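Nitrite reductase (Hyphomicrobium denitrificans, PDB 2DV6) probably catalyses the one-electron reduction of nitrite to nitric oxide, a step of denitrification, using bound copper ions and electrons from cytochrome c. Local coordinates at residues M138-A143 with K174-D179. Residues are numbered along the deposited sequence; the frame is centred on the assembly and turned at random.
Sequences MKSSGA and KGQLDD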
ATOM      1  N   MET A 138      -5.469 -34.823 -20.368  1.00 33.77           N
ATOM      2  CA  MET A 138      -5.593 -33.347 -20.312  1.00 32.72           C
ATOM      3  C   MET A 138      -6.707 -32.943 -21.252  1.00 32.36           C
ATOM      4  O   MET A 138      -6.868 -33.570 -22.302  1.00 31.99           O
ATOM      5  CB  MET A 138      -4.312 -32.678 -20.782  1.00 33.37           C
ATOM      6  CG  MET A 138      -3.055 -33.177 -20.089  1.00 34.67           C
ATOM      7  SD  MET A 138      -1.608 -32.346 -20.749  1.00 36.93           S
ATOM      8  CE  MET A 138      -1.821 -30.877 -19.824  1.00 35.76           C
ATOM      9  N   LYS A 139      -7.477 -31.914 -20.893  1.00 31.29           N
ATOM     10  CA  LYS A 139      -8.534 -31.423 -21.784  1.00 32.22           C
ATOM     11  C   LYS A 139      -8.722 -29.952 -21.555  1.00 30.65           C
ATOM     12  O   LYS A 139      -8.338 -29.429 -20.511  1.00 31.58           O
ATOM     13  CB  LYS A 139      -9.874 -32.131 -21.529  1.00 33.28           C
ATOM     14  CG  LYS A 139     -10.403 -31.897 -20.096  1.00 37.16           C
ATOM     15  CD  LYS A 139     -11.877 -32.353 -19.947  1.00 40.07           C
ATOM     16  CE  LYS A 139     -12.402 -32.131 -18.525  1.00 41.64           C
ATOM     17  NZ  LYS A 139     -11.760 -30.955 -17.798  1.00 44.37           N
ATOM     18  N   SER A 140      -9.341 -29.294 -22.519  1.00 28.59           N
ATOM     19  CA  SER A 140      -9.567 -27.863 -22.461  1.00 27.50           C
ATOM     20  C   SER A 140     -10.488 -27.512 -23.614  1.00 26.64           C
ATOM     21  O   SER A 140     -10.780 -28.344 -24.442  1.00 26.24           O
ATOM     22  CB  SER A 140      -8.232 -27.109 -22.618  1.00 26.45           C
ATOM     23  OG  SER A 140      -7.794 -27.180 -23.960  1.00 23.97           O
ATOM     24  N   SER A 141     -10.912 -26.264 -23.684  1.00 27.52           N
ATOM     25  CA  SER A 141     -11.631 -25.815 -24.844  1.00 28.82           C
ATOM     26  C   SER A 141     -10.750 -25.378 -25.993  1.00 28.40           C
ATOM     27  O   SER A 141     -11.264 -24.796 -26.941  1.00 30.76           O
ATOM     28  CB  SER A 141     -12.546 -24.649 -24.469  1.00 29.87           C
ATOM     29  OG  SER A 141     -11.750 -23.618 -23.940  1.00 34.06           O
ATOM     30  N   GLY A 142      -9.446 -25.642 -25.943  1.00 28.07           N
ATOM     31  CA  GLY A 142      -8.543 -25.171 -26.995  1.00 27.12           C
ATOM     32  C   GLY A 142      -8.192 -26.256 -27.989  1.00 26.86           C
ATOM     33  O   GLY A 142      -8.338 -27.434 -27.693  1.00 27.33           O
ATOM     34  N   ALA A 143      -7.721 -25.873 -29.175  1.00 26.38           N
ATOM     35  CA  ALA A 143      -7.274 -26.868 -30.165  1.00 26.17           C
ATOM     36  C   ALA A 143      -5.928 -27.451 -29.742  1.00 26.15           C
ATOM     37  O   ALA A 143      -5.177 -26.810 -29.015  1.00 25.87           O
ATOM     38  CB  ALA A 143      -7.168 -26.257 -31.517  1.00 24.69           C
ATOM     39  N   LYS A 174      -7.022 -20.390 -30.929  1.00 23.65           N
ATOM     40  CA  LYS A 174      -7.105 -20.702 -29.504  1.00 24.91           C
ATOM     41  C   LYS A 174      -6.624 -22.126 -29.278  1.00 24.10           C
ATOM     42  O   LYS A 174      -7.274 -23.072 -29.725  1.00 24.78           O
ATOM     43  CB  LYS A 174      -8.539 -20.538 -28.998  1.00 26.28           C
ATOM     44  CG  LYS A 174      -8.721 -20.913 -27.512  1.00 29.15           C
ATOM     45  CD  LYS A 174     -10.209 -21.008 -27.246  1.00 32.95           C
ATOM     46  CE  LYS A 174     -10.498 -21.198 -25.789  1.00 35.21           C
ATOM     47  NZ  LYS A 174     -11.965 -20.995 -25.587  1.00 38.19           N
ATOM     48  N   GLY A 175      -5.492 -22.269 -28.590  1.00 22.18           N
ATOM     49  CA  GLY A 175      -4.874 -23.560 -28.385  1.00 22.70           C
ATOM     50  C   GLY A 175      -4.856 -24.008 -26.933  1.00 22.54           C
ATOM     51  O   GLY A 175      -4.939 -23.174 -25.994  1.00 22.46           O
ATOM     52  N   GLN A 176      -4.709 -25.325 -26.736  1.00 22.03           N
ATOM     53  CA  GLN A 176      -4.511 -25.875 -25.406  1.00 22.04           C
ATOM     54  C   GLN A 176      -3.070 -25.626 -24.931  1.00 21.73           C
ATOM     55  O   GLN A 176      -2.094 -26.090 -25.574  1.00 19.51           O
ATOM     56  CB  GLN A 176      -4.775 -27.381 -25.371  1.00 22.11           C
ATOM     57  CG  GLN A 176      -4.575 -27.986 -23.965  1.00 24.34           C
ATOM     58  CD  GLN A 176      -5.125 -29.396 -23.871  1.00 26.51           C
ATOM     59  OE1 GLN A 176      -4.371 -30.352 -23.628  1.00 27.86           O
ATOM     60  NE2 GLN A 176      -6.435 -29.541 -24.098  1.00 23.47           N
ATOM     61  N   LEU A 177      -2.956 -24.961 -23.783  1.00 20.75           N
ATOM     62  CA  LEU A 177      -1.656 -24.659 -23.198  1.00 21.66           C
ATOM     63  C   LEU A 177      -1.340 -25.657 -22.048  1.00 22.39           C
ATOM     64  O   LEU A 177      -0.189 -25.997 -21.786  1.00 22.63           O
ATOM     65  CB  LEU A 177      -1.657 -23.206 -22.670  1.00 21.40           C
ATOM     66  CG  LEU A 177      -0.470 -22.740 -21.772  1.00 21.43           C
ATOM     67  CD1 LEU A 177       0.872 -22.995 -22.486  1.00 20.97           C
ATOM     68  CD2 LEU A 177      -0.613 -21.259 -21.463  1.00 20.48           C
ATOM     69  N   ASP A 178      -2.376 -26.112 -21.355  1.00 23.17           N
ATOM     70  CA  ASP A 178      -2.224 -27.058 -20.246  1.00 24.54           C
ATOM     71  C   ASP A 178      -3.629 -27.568 -20.003  1.00 25.29           C
ATOM     72  O   ASP A 178      -4.588 -27.078 -20.608  1.00 25.41           O
ATOM     73  CB  ASP A 178      -1.700 -26.320 -19.014  1.00 25.02           C
ATOM     74  CG  ASP A 178      -1.121 -27.247 -17.935  1.00 26.99           C
ATOM     75  OD1 ASP A 178      -0.501 -26.678 -16.993  1.00 30.16           O
ATOM     76  OD2 ASP A 178      -1.261 -28.506 -18.009  1.00 28.46           O
ATOM     77  N   ASP A 179      -3.776 -28.533 -19.116  1.00 26.96           N
ATOM     78  CA  ASP A 179      -5.101 -29.010 -18.735  1.00 28.02           C
ATOM     79  C   ASP A 179      -5.947 -27.812 -18.292  1.00 28.22           C
ATOM     80  O   ASP A 179      -5.520 -27.009 -17.442  1.00 27.51           O
ATOM     81  CB  ASP A 179      -4.942 -30.005 -17.580  1.00 30.32           C
ATOM     82  CG  ASP A 179      -6.256 -30.657 -17.169  1.00 32.95           C
ATOM     83  OD1 ASP A 179      -6.529 -30.694 -15.936  1.00 35.78           O
ATOM     84  OD2 ASP A 179      -6.999 -31.133 -18.057  1.00 32.55           O
TER
HETATM   85  O   HOH W   1      -5.017 -33.135 -24.349  1.00 30.12           O
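The hydroxyl of S140 accepts two N-H groups from two sides of the contact: NE2 of Q176 lies 2.7 Å from S140 OG, and the backbone N of G142 reaches the same oxygen, closing an ST turn. Q176 gets there with CG anti to its backbone N (chi1 -180°) and the rest of the chain extended, bringing CB and CG alongside the serine oxygen, which lies close to the amide plane. The opposite end of that amide is tied as well: one water donates both to Q176 OE1, at 2.9 Å, and to the carbonyl O of M138; together the two bonds are consistent with one orientation of the amide. An alanine in place of Q176 would probably leave S140 OG with the turn bond alone of these two and strand the bridging water on the M138 side. Next to the glutamine, A143 N donates to K174 O at 2.9 Å, and Q176 N to A143 O at 2.8 Å, a single beta bridge between A143 and G175. From the same end of the strand, K174 NZ donates to S141 OG at 3.1 Å; at the far end K139 N points at D179 OD2, 3.0 Å away and nearly straight (164°). There M138, bent at chi3 (80°), sets CE 3.9 Å from D179 CB. The linker between the first cupredoxin domain and the next is thus laid over the end of strand 163-178, whose L177 turns away toward strand 325-328. Mostly polar and directional, these bonds probably hold the linker in one register.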